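Side-chain contacts in reducing-end xylose-releasing exo-oligoxylanase Rex8A (Paenibacillus barcinonensis, PDB 6SUD), which hydrolyses short xylooligosaccharides, linear or branched, releasing xylose from their reducing ends and so contributing to the breakdown of xylan: residues 45-48 / 49-53; 65-69 / 70-74; 334-338 / 339-343. The protein carries 1 engineered substitution. All coordinates share one frame; numbering follows the deposited sequence.

Interaction 1. Residues 45-48 / 49-53; sequences HTRI and YYPVG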
loop_
_atom_site.group_PDB
_atom_site.type_symbol
_atom_site.label_atom_id
_atom_site.label_comp_id
_atom_site.label_asym_id
_atom_site.label_seq_id
_atom_site.Cartn_x
_atom_site.Cartn_y
_atom_site.Cartn_z
ATOM N N HIS A 45 18.917 14.385 -0.823
ATOM C CA HIS A 45 18.237 14.401 0.506
ATOM C C HIS A 45 16.743 14.120 0.374
ATOM O O HIS A 45 16.079 14.081 1.412
ATOM C CB HIS A 45 18.409 15.761 1.199
ATOM C CG HIS A 45 19.802 16.282 1.137
ATOM N ND1 HIS A 45 20.858 15.635 1.747
ATOM C CD2 HIS A 45 20.326 17.351 0.497
ATOM C CE1 HIS A 45 21.971 16.291 1.499
ATOM N NE2 HIS A 45 21.675 17.345 0.728
ATOM N N THR A 46 16.251 13.943 -0.849
ATOM C CA THR A 46 14.803 13.892 -1.168
ATOM C C THR A 46 14.470 12.616 -1.948
ATOM O O THR A 46 13.477 11.966 -1.594
ATOM C CB THR A 46 14.374 15.090 -2.016
ATOM O OG1 THR A 46 14.800 16.305 -1.389
ATOM C CG2 THR A 46 12.878 15.116 -2.244
ATOM N N ARG A 47 15.237 12.290 -2.987
ATOM C CA ARG A 47 14.866 11.173 -3.903
ATOM C C ARG A 47 14.899 9.845 -3.155
ATOM O O ARG A 47 15.678 9.703 -2.203
ATOM C CB ARG A 47 15.796 11.024 -5.107
ATOM C CG ARG A 47 17.128 10.361 -4.789
ATOM C CD ARG A 47 18.086 10.577 -5.928
ATOM N NE ARG A 47 17.637 9.853 -7.101
ATOM C CZ ARG A 47 17.996 10.110 -8.351
ATOM N NH1 ARG A 47 17.511 9.372 -9.332
ATOM N NH2 ARG A 47 18.816 11.107 -8.632
ATOM N N ILE A 48 14.090 8.894 -3.605
ATOM C CA ILE A 48 14.105 7.508 -3.056
ATOM C C ILE A 48 14.306 6.500 -4.188
ATOM O O ILE A 48 14.419 5.308 -3.864
ATOM C CB ILE A 48 12.828 7.231 -2.246
ATOM C CG1 ILE A 48 11.571 7.330 -3.107
ATOM C CG2 ILE A 48 12.767 8.145 -1.029
ATOM C CD1 ILE A 48 10.297 6.956 -2.388
ATOM N N TYR A 49 14.405 6.965 -5.433
ATOM C CA TYR A 49 14.584 6.120 -6.642
ATOM C C TYR A 49 15.993 6.300 -7.211
ATOM O O TYR A 49 16.489 7.438 -7.271
ATOM C CB TYR A 49 13.522 6.439 -7.689
ATOM C CG TYR A 49 13.770 5.786 -9.028
ATOM C CD1 TYR A 49 13.525 4.438 -9.234
ATOM C CD2 TYR A 49 14.263 6.523 -10.094
ATOM C CE1 TYR A 49 13.732 3.847 -10.471
ATOM C CE2 TYR A 49 14.490 5.943 -11.327
ATOM C CZ TYR A 49 14.230 4.602 -11.521
ATOM O OH TYR A 49 14.467 4.061 -12.755
ATOM N N TYR A 50 16.610 5.182 -7.607
ATOM C CA TYR A 50 18.012 5.101 -8.095
ATOM C C TYR A 50 18.099 4.166 -9.293
ATOM O O TYR A 50 17.874 2.958 -9.159
ATOM C CB TYR A 50 18.943 4.646 -6.973
ATOM C CG TYR A 50 18.955 5.604 -5.812
ATOM C CD1 TYR A 50 18.006 5.505 -4.805
ATOM C CD2 TYR A 50 19.840 6.671 -5.767
ATOM C CE1 TYR A 50 17.973 6.402 -3.752
ATOM C CE2 TYR A 50 19.830 7.568 -4.711
ATOM C CZ TYR A 50 18.899 7.425 -3.697
ATOM O OH TYR A 50 18.862 8.299 -2.653
ATOM N N PRO A 51 18.443 4.707 -10.487
ATOM C CA PRO A 51 18.638 3.888 -11.673
ATOM C C PRO A 51 19.861 2.983 -11.518
ATOM O O PRO A 51 20.784 3.378 -10.847
ATOM C CB PRO A 51 18.902 4.855 -12.842
ATOM C CG PRO A 51 18.767 6.246 -12.273
ATOM C CD PRO A 51 18.614 6.146 -10.767
ATOM N N VAL A 52 19.834 1.803 -12.127
ATOM C CA VAL A 52 21.034 0.915 -12.166
ATOM C C VAL A 52 21.248 0.438 -13.598
ATOM O O VAL A 52 20.308 -0.155 -14.182
ATOM C CB VAL A 52 20.960 -0.286 -11.206
ATOM C CG1 VAL A 52 22.329 -0.963 -11.118
ATOM C CG2 VAL A 52 20.464 0.111 -9.821
ATOM N N GLY A 53 22.443 0.669 -14.147
ATOM C CA GLY A 53 22.741 0.257 -15.533
ATOM C C GLY A 53 21.721 0.794 -16.521
ATOM O O GLY A 53 21.177 1.892 -16.299
#
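A chi1 of 77° in R47 and of -61° in Y50 bring the arginine chain over one face of the tyrosine ring. In R47 this sets CG between the backbone N and the carbonyl carbon, and a bend at chi3 turns the guanidinium toward the carbonyl of Y49. Y50 keeps CG beside its own backbone N, which lays the ring back over the residues before it. R47 CG thus sits 3.4 Å from Y50 OH, CD packs 3.7 Å from Y50 CE2, and NE lies above the rim of that ring face. Guanidinium and ring planes are 26° apart, but the cation-pi attraction is long and at most weak. The firm bond goes to backbone: R47 NE donates to Y49 O over 2.7 Å, close to the line of the carbonyl and in the guanidinium plane. R47 NH1 adds a weak second bond to Y49 O at 3.0 Å. Here the chain enters strand 49-52, the first arm of a beta-hairpin with strand 56-59, where Y50 pairs with Y58 through the backbone. Y50 CE1 also meets I48 C at 3.7 Å. P51 crosses the arginine at about a right angle, its CD 3.7 Å from R47 NH1.

Interaction 2. Residues 65-69 / 70-74; sequences DDVRS and EGMSY. With XYP (beta-D-xylopyranose), chain K; XYP (beta-D-xylopyranose), chain J.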
loop_
_atom_site.group_PDB
_atom_site.type_symbol
_atom_site.label_atom_id
_atom_site.label_comp_id
_atom_site.label_asym_id
_atom_site.label_seq_id
_atom_site.Cartn_x
_atom_site.Cartn_y
_atom_site.Cartn_z
ATOM N N ASP A 65 18.698 1.410 4.930
ATOM C CA ASP A 65 19.763 1.219 3.903
ATOM C C ASP A 65 19.598 -0.138 3.213
ATOM O O ASP A 65 20.607 -0.854 3.071
ATOM C CB ASP A 65 21.163 1.279 4.524
ATOM C CG ASP A 65 21.317 2.410 5.516
ATOM O OD1 ASP A 65 21.328 3.581 5.075
ATOM O OD2 ASP A 65 21.398 2.113 6.723
ATOM N N ASP A 66 18.377 -0.490 2.815
ATOM C CA ASP A 66 18.122 -1.739 2.055
ATOM C C ASP A 66 16.991 -1.487 1.058
ATOM O O ASP A 66 16.377 -0.397 1.087
ATOM C CB ASP A 66 17.842 -2.936 2.972
ATOM C CG ASP A 66 16.613 -2.777 3.857
ATOM O OD1 ASP A 66 15.870 -1.802 3.657
ATOM O OD2 ASP A 66 16.420 -3.627 4.756
ATOM N N VAL A 67 16.776 -2.465 0.182
ATOM C CA VAL A 67 15.711 -2.451 -0.858
ATOM C C VAL A 67 14.649 -3.486 -0.453
ATOM O O VAL A 67 15.000 -4.641 -0.257
ATOM C CB VAL A 67 16.316 -2.728 -2.245
ATOM C CG1 VAL A 67 15.244 -2.806 -3.312
ATOM C CG2 VAL A 67 17.349 -1.679 -2.637
ATOM N N ARG A 68 13.400 -3.050 -0.280
ATOM C CA ARG A 68 12.308 -3.887 0.287
ATOM C C ARG A 68 11.278 -4.155 -0.802
ATOM O O ARG A 68 11.073 -3.266 -1.645
ATOM C CB ARG A 68 11.708 -3.179 1.500
ATOM C CG ARG A 68 12.737 -2.972 2.598
ATOM C CD ARG A 68 12.259 -2.274 3.842
ATOM N NE ARG A 68 13.301 -2.497 4.825
ATOM C CZ ARG A 68 13.130 -2.582 6.130
ATOM N NH1 ARG A 68 11.927 -2.415 6.659
ATOM N NH2 ARG A 68 14.167 -2.862 6.898
ATOM N N SER A 69 10.661 -5.338 -0.793
ATOM C CA SER A 69 9.625 -5.679 -1.790
ATOM C C SER A 69 8.464 -4.688 -1.644
ATOM O O SER A 69 7.835 -4.365 -2.657
ATOM C CB SER A 69 9.195 -7.111 -1.683
ATOM O OG SER A 69 8.667 -7.391 -0.403
ATOM N N GLU A 70 8.210 -4.199 -0.426
ATOM C CA GLU A 70 7.232 -3.104 -0.174
ATOM C C GLU A 70 7.548 -1.924 -1.112
ATOM O O GLU A 70 6.659 -1.493 -1.882
ATOM C CB GLU A 70 7.314 -2.726 1.306
ATOM C CG GLU A 70 6.642 -1.410 1.691
ATOM C CD GLU A 70 7.092 -0.915 3.057
ATOM O OE1 GLU A 70 8.285 -0.541 3.180
ATOM O OE2 GLU A 70 6.274 -0.978 4.024
ATOM N N GLY A 71 8.768 -1.387 -1.023
ATOM C CA GLY A 71 9.145 -0.158 -1.750
ATOM C C GLY A 71 9.211 -0.374 -3.250
ATOM O O GLY A 71 8.784 0.522 -3.991
ATOM N N MET A 72 9.725 -1.522 -3.680
ATOM C CA MET A 72 9.792 -1.894 -5.120
ATOM C C MET A 72 8.365 -1.916 -5.688
ATOM O O MET A 72 8.115 -1.280 -6.726
ATOM C CB MET A 72 10.470 -3.252 -5.314
ATOM C CG MET A 72 11.940 -3.277 -4.929
ATOM S SD MET A 72 12.975 -2.072 -5.822
ATOM C CE MET A 72 12.835 -2.677 -7.499
ATOM N N SER A 73 7.458 -2.644 -5.034
ATOM C CA SER A 73 6.042 -2.776 -5.459
ATOM C C SER A 73 5.344 -1.416 -5.406
ATOM O O SER A 73 4.546 -1.140 -6.306
ATOM C CB SER A 73 5.322 -3.834 -4.652
ATOM O OG SER A 73 5.142 -3.417 -3.311
ATOM N N TYR A 74 5.640 -0.587 -4.401
ATOM C CA TYR A 74 5.117 0.803 -4.285
ATOM C C TYR A 74 5.592 1.622 -5.484
ATOM O O TYR A 74 4.766 2.285 -6.112
ATOM C CB TYR A 74 5.594 1.493 -3.007
ATOM C CG TYR A 74 4.857 1.126 -1.745
ATOM C CD1 TYR A 74 3.701 0.373 -1.778
ATOM C CD2 TYR A 74 5.319 1.553 -0.515
ATOM C CE1 TYR A 74 3.025 0.050 -0.614
ATOM C CE2 TYR A 74 4.645 1.261 0.660
ATOM C CZ TYR A 74 3.501 0.492 0.605
ATOM O OH TYR A 74 2.825 0.158 1.750
HETATM O O1 XYP K . 9.379 -3.409 7.527
HETATM C C1 XYP K . 8.502 -4.133 6.634
HETATM C C2 XYP K . 7.095 -3.537 6.535
HETATM C C3 XYP K . 6.173 -4.401 5.683
HETATM C C4 XYP K . 6.994 -5.126 4.623
HETATM C C5 XYP K . 8.197 -4.267 4.250
HETATM O O2 XYP K . 6.524 -3.318 7.831
HETATM O O3 XYP K . 5.163 -3.542 5.127
HETATM O O4 XYP K . 7.441 -6.377 5.150
HETATM O O5 XYP K . 9.103 -4.105 5.340
HETATM O O1 XYP J . 10.445 2.623 9.014
HETATM C C1 XYP J . 9.397 1.940 8.315
HETATM C C2 XYP J . 10.046 1.004 7.298
HETATM C C3 XYP J . 8.948 0.324 6.527
HETATM C C4 XYP J . 8.080 -0.475 7.472
HETATM C C5 XYP J . 7.551 0.409 8.593
HETATM O O2 XYP J . 10.909 1.673 6.356
HETATM O O3 XYP J . 9.525 -0.535 5.543
HETATM O O4 XYP J . 7.020 -1.028 6.684
HETATM O O5 XYP J . 8.616 1.139 9.228
#
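R68 and E70, two residues apart, both reach the xylose of chain J, and three kinds of interaction fix them there. The first is ionic: R68 grips D66 side-on, NE to OD1 at 2.9 Å and NH2 to OD2 at 3.2 Å, while D61 gives NE a second carboxylate. Sugar hydrogen bonds form the second group. R68 NH1 donates to O3 of this xylose at 3.2 Å, and that hydroxyl in turn donates a hydrogen bond to E70 OE1 at 2.7 Å; O4 donates to E70 OE2 at 2.8 Å. With CG anti to the backbone N (chi1 166°), the extended E70 chain carries its carboxylate up to both sugars, E70 OE2 lying 3.0 Å from O3 of the chain K xylose. Replacing R68 by alanine would remove the guanidinium, and is likely to leave D66 without its two-nitrogen partner and O3 without that donor. Third come backbone and packing: R68, at the N-cap of helix 69-81, accepts M72 N at its O over 3.0 Å, and V67 CG1 rests 3.5 Å from M72 SD. E70 is the inferred proton donor of this family 8 hydrolase, so the contact ties sugar recognition by R68 to the first turn of the helix bearing the probable catalytic acid.

Interaction 3. Residues 334-338 / 339-343; sequences LAADG and PDADS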
loop_
_atom_site.group_PDB
_atom_site.type_symbol
_atom_site.label_atom_id
_atom_site.label_comp_id
_atom_site.label_asym_id
_atom_site.label_seq_id
_atom_site.Cartn_x
_atom_site.Cartn_y
_atom_site.Cartn_z
ATOM N N LEU A 334 -11.124 10.924 1.126
ATOM C CA LEU A 334 -11.899 10.260 0.038
ATOM C C LEU A 334 -13.219 9.709 0.593
ATOM O O LEU A 334 -14.171 9.604 -0.201
ATOM C CB LEU A 334 -11.090 9.146 -0.635
ATOM C CG LEU A 334 -10.023 9.590 -1.628
ATOM C CD1 LEU A 334 -9.138 8.421 -2.034
ATOM C CD2 LEU A 334 -10.641 10.245 -2.844
ATOM N N ALA A 335 -13.282 9.342 1.875
ATOM C CA ALA A 335 -14.467 8.676 2.473
ATOM C C ALA A 335 -15.122 9.547 3.548
ATOM O O ALA A 335 -16.350 9.517 3.659
ATOM C CB ALA A 335 -14.080 7.328 3.019
ATOM N N ALA A 336 -14.334 10.271 4.341
ATOM C CA ALA A 336 -14.842 11.065 5.486
ATOM C C ALA A 336 -15.778 12.158 4.957
ATOM O O ALA A 336 -15.485 12.749 3.893
ATOM C CB ALA A 336 -13.697 11.653 6.277
ATOM N N ASP A 337 -16.874 12.402 5.660
ATOM C CA ASP A 337 -17.805 13.528 5.369
ATOM C C ASP A 337 -17.985 14.377 6.631
ATOM O O ASP A 337 -18.971 15.149 6.700
ATOM C CB ASP A 337 -19.138 12.994 4.857
ATOM C CG ASP A 337 -19.879 12.166 5.891
ATOM O OD1 ASP A 337 -19.370 12.061 7.030
ATOM O OD2 ASP A 337 -20.955 11.640 5.550
ATOM N N GLY A 338 -17.072 14.233 7.594
ATOM C CA GLY A 338 -17.131 14.935 8.891
ATOM C C GLY A 338 -16.502 16.321 8.824
ATOM O O GLY A 338 -16.114 16.775 7.742
ATOM N N PRO A 339 -16.381 17.019 9.981
ATOM C CA PRO A 339 -15.920 18.410 10.005
ATOM C C PRO A 339 -14.410 18.611 9.808
ATOM O O PRO A 339 -13.972 19.740 9.831
ATOM C CB PRO A 339 -16.311 18.901 11.404
ATOM C CG PRO A 339 -16.376 17.640 12.272
ATOM C CD PRO A 339 -16.676 16.492 11.329
ATOM N N ASP A 340 -13.657 17.527 9.617
ATOM C CA ASP A 340 -12.179 17.545 9.596
ATOM C C ASP A 340 -11.663 17.245 8.187
ATOM O O ASP A 340 -10.469 17.490 7.955
ATOM C CB ASP A 340 -11.640 16.547 10.621
ATOM C CG ASP A 340 -12.130 16.852 12.026
ATOM O OD1 ASP A 340 -11.905 18.010 12.465
ATOM O OD2 ASP A 340 -12.764 15.953 12.660
ATOM N N ALA A 341 -12.492 16.707 7.289
ATOM C CA ALA A 341 -12.030 16.250 5.955
ATOM C C ALA A 341 -11.323 17.409 5.245
ATOM O O ALA A 341 -10.173 17.228 4.777
ATOM C CB ALA A 341 -13.174 15.726 5.125
ATOM N N ASP A 342 -11.968 18.572 5.189
ATOM C CA ASP A 342 -11.489 19.700 4.351
ATOM C C ASP A 342 -10.167 20.205 4.945
ATOM O O ASP A 342 -9.224 20.467 4.172
ATOM C CB ASP A 342 -12.575 20.769 4.191
ATOM C CG ASP A 342 -13.742 20.378 3.302
ATOM O OD1 ASP A 342 -13.639 19.341 2.626
ATOM O OD2 ASP A 342 -14.746 21.138 3.278
ATOM N N SER A 343 -10.055 20.275 6.272
ATOM C CA SER A 343 -8.829 20.805 6.912
ATOM C C SER A 343 -7.644 19.840 6.748
ATOM O O SER A 343 -6.530 20.344 6.589
ATOM C CB SER A 343 -9.069 21.242 8.324
ATOM O OG SER A 343 -9.745 20.247 9.044
HETATM O O HOH W 1 -14.868 19.076 6.077
#
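P339 follows G338 at the start of a tight turn, and its ring can be traced atom by atom against that glycine. CB lies 3.7 Å from G338 C, and CG stands at the same distance from that carbon. CD, where the ring closes back on the proline nitrogen, comes within 2.9 Å of G338 CA, the short spacing of a trans peptide. Closure of the ring onto the nitrogen restricts phi, here -76°, which suits the second position of the type I beta turn that runs from G338 to A341. This turn reverses the chain between the loop after helix 322-331 and the start of helix 341-349. Beside the turn, A336 CB and A341 CB approach to 4.3 Å, and A341 CB is 4.0 Å from A336 O. Helix 285-297 packs on the A336 side through N291 and Q294, and N291 also binds the carboxylate of D337. Across the turn, G338 O is 3.7 Å from A341 N, and a water takes up the next link, donating to G338 O at 3.1 Å and accepting from D342 N at 3.1 Å. The proline constrains the turn, while the alanine methyls and the water join the arms, so across the two segments the chemistry is a methyl contact and a solvent bridge from G338 O to D342 N in the first turn of the helix.

How the interactions relate
Along the chain the contacts come in the order 1, 2, 3, each a local turn or entry into a regular element. Interactions 1 and 2 are neighbours, their centres 12 Å apart, and share surroundings: strand 56-59 pairs with strand 49-52 and presents Y58 to the residues of interaction 2, while helix 85-99 packs against both. Interaction 3 lies 31 Å from interaction 2, centre to centre, across the chain's centre, in the loop after helix 322-331 and at the start of helix 341-349. In the (alpha/alpha)6 barrel of family 8, interaction 2 reaches the sugars, interaction 1 lies at the entry to the two-stranded hairpin, and interaction 3 shapes a helix-linking loop far from the site.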